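Local coordinates for protein intracellular exo-alpha-(1->5)-L-arabinofuranosidase (Bifidobacterium longum, PDB 2Y2W) that hydrolyses terminal alpha-(1->5)-linked L-arabinofuranosyl residues of arabinan and also acts on arabinoxylan, helping to break down plant cell walls, at residues Pro61-His70 and Gly104-Phe115; Met147-Trp155 and Asn199-Ile207. All coordinates share one frame; numbering follows the deposited sequence.

Contact 1: residues Pro61-His70 and Gly104-Phe115; sequences PRLFGSFVEH and GVTCVRYPGGNF
Strands 65-67 and 107-110 are the first two strands of the (beta/alpha)8 barrel, the catalytic fold of clan GH-A enzymes such as family 51. They run parallel. Ser66 N donates to Cys107 O (2.7 Å), Ser66 O accepts from Arg109 N, and Val68 N donates to Arg109 O. A water donates to both Ser66 O and Cys107 O. Ahead of the strands, Thr106 OG1 donates to Pro61 O (2.6 Å), joining the two approaches to them.

The Phe67 and Arg109 side chains leave the same face of the sheet and run alongside one another. With CG anti to the backbone N (chi1 -172°) and an extended chain beyond, Arg109 brings its guanidinium over one face of the Phe67 ring. This is a cation-pi contact, with Arg109 CZ 4.7 Å from the ring centroid. Arg109 NH1 also forms a salt bridge with Glu340, the probable nucleophile, and NH2 hydrogen-bonds Asn214 OD1.

Past the strands, the extended Glu69 chain reaches the loop at Gly113, which follows a cis peptide bond. Glu69 OE2 accepts from Phe115 N (3.0 Å) on its anti side, and Trp139 NE1 is a second donor to it. A water links Glu69 OE1 to Asn114 N. Glu69 and Asn114 probably bind arabinofuranose.

His70 lies on Phe115 in an offset stack, planes 10° apart, with His70 CB over the centre of the Phe115 ring, a CH-pi contact. His70 NE2 meets Tyr110 OH at 2.9 Å in a nearly straight hydrogen bond, and ND1 hydrogen-bonds Glu143 OE1.

Strand 162-167 flanks 107-110, and strand 402-408 flanks 65-67 and closes the barrel. Phe64 packs on helix 431-440.

Contact 2: residues Met147-Trp155 and Asn199-Ile207; sequences MGIDDFYRW and NGIEEPMDI
Tyr153 of helix 149-159 packs against the loop 199-207, on the outer, helical layer of the (beta/alpha)8 barrel. The loop joins helix 191-198 to strand 209-212 and begins at a Schellman motif, with Gly200 leaving the helix.

Apolar and aromatic contacts make up much of the interface. Met205 CG sits over one face of the Tyr153 ring, 3.9 Å from its centroid, as a CH-pi contact. Met205 SD lies obliquely to the same ring, 4.3 Å from the centroid, as a Met-aromatic contact. Met205 stretches out past CG (chi2 -172°), which carries CE on toward Ile149 O and Asp150 OD1. The Ile201 and Tyr153 side chains run antiparallel alongside one another, with Ile201 CG2 3.7 Å from Tyr153 CE2. Ile201 CD1 also approaches Arg154 NH1. Ile149 CD1 touches Ile207 CD1, and both residues also pack on strand 162-167.

Among the polar contacts, Asn199 ND2 makes a weak hydrogen bond to Asp150 OD2 at 3.3 Å. Tyr183 OH is hydrogen-bonded to both Asn199 ND2 and Asp150 OD1. The Arg154-Asp151 salt bridge is internal to the helix, and Asp151 also pairs with Arg128 and Arg131.

Glu203 turns back at chi2 (-71°), bringing its carboxylate to the phenol. Tyr153 OH donates to Glu203 OE2 at 2.6 Å, on the anti side of that oxygen and 22° out of the carboxylate plane.

How the contacts relate
The two contacts follow one another along the chain, their centres about 16 Å apart. Contact 1 is in the barrel core, its centre about 6 Å from that of the chain. Contact 2 lies on the outer layer, its centre about 22 Å from that of the chain. The start of helix 149-159 joins them. Phe152 stacks on Tyr110, with Phe152 CE2 3.5 Å from Tyr110 CB, and Phe152 CZ is 3.7 Å from Val108 CG1. His70 CE1 packs on Met147 O at 3.3 Å. Of the two, contact 1 holds the probable sugar-binding residues. Its Asn114 approaches Glu215, the probable proton donor/acceptor, with about 3 Å between nearest side-chain atoms. Contact 2 is packing away from the active site.

Contact 1: residues Pro61-His70 and Gly104-Phe115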
# COMPACT_ATOMS: atom_id res chain seq x y z
N PRO D 61 -27.58 22.79 -10.96
CA PRO D 61 -26.60 23.85 -11.17
C PRO D 61 -25.17 23.36 -11.38
O PRO D 61 -24.35 24.08 -11.94
CB PRO D 61 -26.69 24.67 -9.87
CG PRO D 61 -28.07 24.43 -9.39
CD PRO D 61 -28.37 23.01 -9.73
N ARG D 62 -24.87 22.14 -10.93
CA ARG D 62 -23.53 21.56 -11.04
C ARG D 62 -23.19 21.08 -12.45
O ARG D 62 -22.04 20.78 -12.76
CB ARG D 62 -23.33 20.41 -10.05
CG ARG D 62 -23.09 20.84 -8.62
CD ARG D 62 -22.32 19.77 -7.88
NE ARG D 62 -22.23 20.05 -6.45
CZ ARG D 62 -22.83 19.33 -5.50
NH1 ARG D 62 -23.58 18.28 -5.82
NH2 ARG D 62 -22.69 19.67 -4.23
N LEU D 63 -24.21 21.02 -13.31
CA LEU D 63 -24.03 20.65 -14.71
C LEU D 63 -23.18 21.68 -15.45
O LEU D 63 -22.56 21.36 -16.48
CB LEU D 63 -25.39 20.48 -15.39
CG LEU D 63 -25.46 19.51 -16.58
CD1 LEU D 63 -25.32 18.08 -16.10
CD2 LEU D 63 -26.76 19.69 -17.33
N PHE D 64 -23.14 22.90 -14.93
CA PHE D 64 -22.35 23.98 -15.53
C PHE D 64 -21.05 24.23 -14.77
O PHE D 64 -20.64 25.38 -14.59
CB PHE D 64 -23.19 25.25 -15.67
CG PHE D 64 -24.51 25.02 -16.36
CD1 PHE D 64 -24.56 24.71 -17.72
CD2 PHE D 64 -25.70 25.11 -15.65
CE1 PHE D 64 -25.77 24.49 -18.36
CE2 PHE D 64 -26.92 24.89 -16.28
CZ PHE D 64 -26.96 24.58 -17.63
N GLY D 65 -20.41 23.15 -14.33
CA GLY D 65 -19.13 23.24 -13.65
C GLY D 65 -17.96 23.18 -14.61
O GLY D 65 -18.11 22.80 -15.77
N SER D 66 -16.79 23.58 -14.12
CA SER D 66 -15.55 23.48 -14.88
C SER D 66 -14.46 22.79 -14.06
O SER D 66 -14.75 22.13 -13.06
CB SER D 66 -15.08 24.86 -15.36
OG SER D 66 -14.00 24.74 -16.27
N PHE D 67 -13.21 22.95 -14.49
CA PHE D 67 -12.11 22.14 -14.00
C PHE D 67 -10.79 22.90 -14.18
O PHE D 67 -10.43 23.27 -15.29
CB PHE D 67 -12.11 20.80 -14.75
CG PHE D 67 -10.94 19.88 -14.45
CD1 PHE D 67 -10.35 19.85 -13.19
CD2 PHE D 67 -10.47 19.02 -15.43
CE1 PHE D 67 -9.29 18.98 -12.93
CE2 PHE D 67 -9.41 18.15 -15.18
CZ PHE D 67 -8.83 18.14 -13.92
N VAL D 68 -10.11 23.15 -13.06
CA VAL D 68 -8.80 23.79 -13.07
C VAL D 68 -7.75 22.79 -12.58
O VAL D 68 -7.79 22.32 -11.44
CB VAL D 68 -8.79 25.09 -12.21
CG1 VAL D 68 -7.37 25.59 -12.00
CG2 VAL D 68 -9.62 26.17 -12.87
N GLU D 69 -6.81 22.47 -13.46
CA GLU D 69 -5.71 21.58 -13.15
C GLU D 69 -4.39 22.34 -13.19
O GLU D 69 -4.24 23.29 -13.97
CB GLU D 69 -5.67 20.40 -14.13
CG GLU D 69 -4.67 19.29 -13.77
CD GLU D 69 -4.66 18.12 -14.75
OE1 GLU D 69 -5.57 18.04 -15.61
OE2 GLU D 69 -3.75 17.27 -14.65
N HIS D 70 -3.45 21.94 -12.35
CA HIS D 70 -2.08 22.42 -12.46
C HIS D 70 -1.45 21.81 -13.71
O HIS D 70 -0.58 20.94 -13.64
CB HIS D 70 -1.27 22.06 -11.21
CG HIS D 70 -1.60 22.90 -10.01
ND1 HIS D 70 -0.65 23.66 -9.36
CD2 HIS D 70 -2.76 23.09 -9.34
CE1 HIS D 70 -1.21 24.29 -8.35
NE2 HIS D 70 -2.49 23.96 -8.31
N GLY D 104 -20.65 31.58 -16.41
CA GLY D 104 -21.68 30.96 -15.59
C GLY D 104 -21.27 29.63 -14.97
O GLY D 104 -22.10 28.74 -14.78
N VAL D 105 -19.98 29.49 -14.67
CA VAL D 105 -19.46 28.32 -13.97
C VAL D 105 -19.87 28.38 -12.50
O VAL D 105 -19.75 29.42 -11.86
CB VAL D 105 -17.91 28.22 -14.09
CG1 VAL D 105 -17.39 26.94 -13.45
CG2 VAL D 105 -17.47 28.30 -15.55
N THR D 106 -20.38 27.26 -11.99
CA THR D 106 -20.90 27.18 -10.62
C THR D 106 -19.99 26.39 -9.68
O THR D 106 -19.99 26.63 -8.47
CB THR D 106 -22.28 26.51 -10.60
OG1 THR D 106 -22.18 25.22 -11.23
CG2 THR D 106 -23.32 27.35 -11.33
N CYS D 107 -19.25 25.45 -10.24
CA CYS D 107 -18.43 24.52 -9.47
C CYS D 107 -17.19 24.16 -10.26
O CYS D 107 -17.27 23.81 -11.43
CB CYS D 107 -19.24 23.25 -9.15
SG CYS D 107 -18.33 21.98 -8.24
N VAL D 108 -16.03 24.27 -9.62
CA VAL D 108 -14.75 24.05 -10.30
C VAL D 108 -13.97 22.90 -9.66
O VAL D 108 -13.78 22.87 -8.45
CB VAL D 108 -13.88 25.33 -10.32
CG1 VAL D 108 -12.64 25.12 -11.18
CG2 VAL D 108 -14.67 26.52 -10.84
N ARG D 109 -13.52 21.98 -10.50
CA ARG D 109 -12.75 20.82 -10.06
C ARG D 109 -11.27 21.17 -9.94
O ARG D 109 -10.70 21.83 -10.82
CB ARG D 109 -12.97 19.65 -11.02
CG ARG D 109 -12.38 18.33 -10.58
CD ARG D 109 -13.01 17.18 -11.35
NE ARG D 109 -12.36 15.91 -11.06
CZ ARG D 109 -11.54 15.28 -11.90
NH1 ARG D 109 -11.27 15.80 -13.09
NH2 ARG D 109 -11.01 14.12 -11.54
N TYR D 110 -10.66 20.73 -8.84
CA TYR D 110 -9.30 21.13 -8.46
C TYR D 110 -8.68 20.04 -7.58
O TYR D 110 -9.40 19.41 -6.80
CB TYR D 110 -9.36 22.46 -7.70
CG TYR D 110 -8.01 23.04 -7.30
CD1 TYR D 110 -7.24 23.75 -8.22
CD2 TYR D 110 -7.52 22.87 -6.01
CE1 TYR D 110 -6.01 24.28 -7.85
CE2 TYR D 110 -6.29 23.40 -5.64
CZ TYR D 110 -5.54 24.10 -6.56
OH TYR D 110 -4.32 24.62 -6.20
N PRO D 111 -7.35 19.80 -7.71
CA PRO D 111 -6.41 20.39 -8.65
C PRO D 111 -6.08 19.49 -9.85
O PRO D 111 -5.13 19.78 -10.59
CB PRO D 111 -5.16 20.59 -7.79
CG PRO D 111 -5.21 19.46 -6.80
CD PRO D 111 -6.65 18.98 -6.70
N GLY D 112 -6.84 18.41 -10.03
CA GLY D 112 -6.57 17.44 -11.08
C GLY D 112 -7.60 16.32 -11.17
O GLY D 112 -8.46 16.22 -10.31
N GLY D 113 -7.52 15.49 -12.21
CA GLY D 113 -6.50 15.60 -13.25
C GLY D 113 -5.26 14.79 -12.94
O GLY D 113 -4.95 14.53 -11.78
N ASN D 114 -4.55 14.39 -13.99
CA ASN D 114 -3.32 13.59 -13.87
C ASN D 114 -2.33 14.15 -12.86
O ASN D 114 -1.60 13.39 -12.21
CB ASN D 114 -2.65 13.45 -15.23
CG ASN D 114 -3.52 12.76 -16.25
OD1 ASN D 114 -4.59 12.25 -15.93
ND2 ASN D 114 -3.07 12.75 -17.50
N PHE D 115 -2.31 15.47 -12.74
CA PHE D 115 -1.44 16.19 -11.80
C PHE D 115 -1.53 15.65 -10.38
O PHE D 115 -0.51 15.45 -9.73
CB PHE D 115 -1.76 17.70 -11.84
CG PHE D 115 -1.08 18.49 -10.76
CD1 PHE D 115 0.26 18.86 -10.88
CD2 PHE D 115 -1.77 18.88 -9.62
CE1 PHE D 115 0.90 19.60 -9.89
CE2 PHE D 115 -1.15 19.63 -8.62
CZ PHE D 115 0.19 19.98 -8.75
O HOH W 1 -17.13 21.15 -11.80
O HOH W 2 -5.26 15.65 -16.67

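Contact 2: residues Met147-Trp155 and Asn199-Ile207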
# COMPACT_ATOMS: atom_id res chain seq x y z
N MET D 147 0.34 28.36 -5.93
CA MET D 147 -1.07 28.05 -5.76
C MET D 147 -1.27 26.70 -5.07
O MET D 147 -0.62 25.71 -5.41
CB MET D 147 -1.80 28.07 -7.10
CG MET D 147 -2.16 29.47 -7.59
SD MET D 147 -3.63 30.15 -6.81
CE MET D 147 -4.89 29.01 -7.37
N GLY D 148 -2.17 26.69 -4.09
CA GLY D 148 -2.55 25.49 -3.37
C GLY D 148 -3.99 25.64 -2.91
O GLY D 148 -4.69 26.55 -3.36
N ILE D 149 -4.42 24.76 -2.01
CA ILE D 149 -5.81 24.74 -1.56
C ILE D 149 -6.21 25.99 -0.76
O ILE D 149 -7.36 26.42 -0.82
CB ILE D 149 -6.19 23.41 -0.82
CG1 ILE D 149 -7.70 23.32 -0.57
CG2 ILE D 149 -5.38 23.24 0.46
CD1 ILE D 149 -8.54 23.35 -1.84
N ASP D 150 -5.26 26.57 -0.03
CA ASP D 150 -5.45 27.85 0.66
C ASP D 150 -5.81 28.94 -0.36
O ASP D 150 -6.77 29.69 -0.17
CB ASP D 150 -4.18 28.27 1.41
CG ASP D 150 -3.96 27.48 2.70
OD1 ASP D 150 -4.92 26.88 3.23
OD2 ASP D 150 -2.81 27.50 3.20
N ASP D 151 -5.04 28.99 -1.44
CA ASP D 151 -5.16 30.04 -2.45
C ASP D 151 -6.36 29.82 -3.37
O ASP D 151 -7.09 30.76 -3.67
CB ASP D 151 -3.87 30.16 -3.26
CG ASP D 151 -2.67 30.52 -2.41
OD1 ASP D 151 -2.65 31.64 -1.84
OD2 ASP D 151 -1.74 29.70 -2.31
N PHE D 152 -6.56 28.57 -3.80
CA PHE D 152 -7.69 28.25 -4.66
C PHE D 152 -9.03 28.44 -3.94
O PHE D 152 -10.04 28.75 -4.57
CB PHE D 152 -7.59 26.84 -5.25
CG PHE D 152 -8.61 26.57 -6.32
CD1 PHE D 152 -8.42 27.03 -7.62
CD2 PHE D 152 -9.78 25.87 -6.02
CE1 PHE D 152 -9.37 26.80 -8.60
CE2 PHE D 152 -10.74 25.64 -7.00
CZ PHE D 152 -10.53 26.10 -8.29
N TYR D 153 -9.02 28.25 -2.62
CA TYR D 153 -10.18 28.57 -1.79
C TYR D 153 -10.52 30.06 -1.90
O TYR D 153 -11.68 30.43 -2.09
CB TYR D 153 -9.95 28.20 -0.32
CG TYR D 153 -11.01 28.74 0.60
CD1 TYR D 153 -12.28 28.15 0.65
CD2 TYR D 153 -10.77 29.86 1.39
CE1 TYR D 153 -13.27 28.65 1.49
CE2 TYR D 153 -11.76 30.37 2.23
CZ TYR D 153 -13.00 29.76 2.27
OH TYR D 153 -13.98 30.27 3.10
N ARG D 154 -9.49 30.90 -1.76
CA ARG D 154 -9.65 32.35 -1.89
C ARG D 154 -10.15 32.72 -3.28
O ARG D 154 -11.00 33.61 -3.42
CB ARG D 154 -8.35 33.07 -1.56
CG ARG D 154 -8.07 33.18 -0.07
CD ARG D 154 -6.83 34.01 0.22
NE ARG D 154 -5.60 33.23 0.11
CZ ARG D 154 -4.95 32.68 1.14
NH1 ARG D 154 -5.42 32.83 2.37
NH2 ARG D 154 -3.84 31.99 0.93
N TRP D 155 -9.63 32.04 -4.31
CA TRP D 155 -10.08 32.25 -5.68
C TRP D 155 -11.56 31.89 -5.84
O TRP D 155 -12.33 32.63 -6.45
CB TRP D 155 -9.23 31.46 -6.67
CG TRP D 155 -9.54 31.78 -8.11
CD1 TRP D 155 -8.95 32.74 -8.88
CD2 TRP D 155 -10.53 31.15 -8.93
NE1 TRP D 155 -9.50 32.74 -10.13
CE2 TRP D 155 -10.48 31.78 -10.19
CE3 TRP D 155 -11.46 30.12 -8.73
CZ2 TRP D 155 -11.32 31.41 -11.25
CZ3 TRP D 155 -12.29 29.76 -9.78
CH2 TRP D 155 -12.21 30.40 -11.03
N ASN D 199 -2.80 29.86 8.81
CA ASN D 199 -2.53 30.19 7.41
C ASN D 199 -3.44 31.29 6.84
O ASN D 199 -3.26 31.70 5.69
CB ASN D 199 -2.60 28.93 6.54
CG ASN D 199 -1.46 27.96 6.81
OD1 ASN D 199 -0.55 28.23 7.60
ND2 ASN D 199 -1.51 26.80 6.16
N GLY D 200 -4.40 31.75 7.64
CA GLY D 200 -5.23 32.89 7.26
C GLY D 200 -6.70 32.61 7.00
O GLY D 200 -7.47 33.52 6.69
N ILE D 201 -7.10 31.34 7.12
CA ILE D 201 -8.49 30.94 6.89
C ILE D 201 -9.06 30.31 8.16
O ILE D 201 -8.79 29.16 8.48
CB ILE D 201 -8.62 29.99 5.67
CG1 ILE D 201 -8.01 30.64 4.42
CG2 ILE D 201 -10.08 29.63 5.42
CD1 ILE D 201 -7.41 29.66 3.44
N GLU D 202 -9.86 31.10 8.87
CA GLU D 202 -10.36 30.74 10.19
C GLU D 202 -11.47 29.69 10.13
O GLU D 202 -11.41 28.67 10.81
CB GLU D 202 -10.84 31.99 10.93
CG GLU D 202 -11.15 31.78 12.41
CD GLU D 202 -11.44 33.08 13.15
OE1 GLU D 202 -11.80 34.08 12.48
OE2 GLU D 202 -11.31 33.09 14.39
N GLU D 203 -12.48 29.97 9.31
CA GLU D 203 -13.64 29.10 9.15
C GLU D 203 -13.31 27.89 8.27
O GLU D 203 -12.45 27.98 7.39
CB GLU D 203 -14.82 29.90 8.57
CG GLU D 203 -14.77 30.16 7.05
CD GLU D 203 -13.70 31.18 6.62
OE1 GLU D 203 -12.94 31.69 7.47
OE2 GLU D 203 -13.64 31.47 5.40
N PRO D 204 -13.99 26.75 8.51
CA PRO D 204 -13.88 25.62 7.58
C PRO D 204 -14.29 26.02 6.17
O PRO D 204 -15.14 26.89 5.99
CB PRO D 204 -14.87 24.61 8.16
CG PRO D 204 -14.84 24.88 9.61
CD PRO D 204 -14.70 26.37 9.74
N MET D 205 -13.66 25.39 5.18
CA MET D 205 -13.89 25.73 3.78
C MET D 205 -15.21 25.17 3.23
O MET D 205 -15.67 25.58 2.16
CB MET D 205 -12.72 25.25 2.92
CG MET D 205 -11.39 25.88 3.31
SD MET D 205 -10.11 25.47 2.12
CE MET D 205 -8.64 26.08 2.95
N ASP D 206 -15.81 24.25 3.98
CA ASP D 206 -17.07 23.59 3.61
C ASP D 206 -17.05 23.02 2.19
O ASP D 206 -17.88 23.37 1.34
CB ASP D 206 -18.27 24.53 3.80
CG ASP D 206 -18.50 24.91 5.25
OD1 ASP D 206 -18.03 24.18 6.16
OD2 ASP D 206 -19.16 25.95 5.49
N ILE D 207 -16.08 22.15 1.94
CA ILE D 207 -16.00 21.44 0.67
C ILE D 207 -16.81 20.14 0.77
O ILE D 207 -16.46 19.23 1.53
CB ILE D 207 -14.53 21.20 0.24
CG1 ILE D 207 -13.83 22.55 0.06
CG2 ILE D 207 -14.47 20.36 -1.04
CD1 ILE D 207 -12.34 22.46 -0.21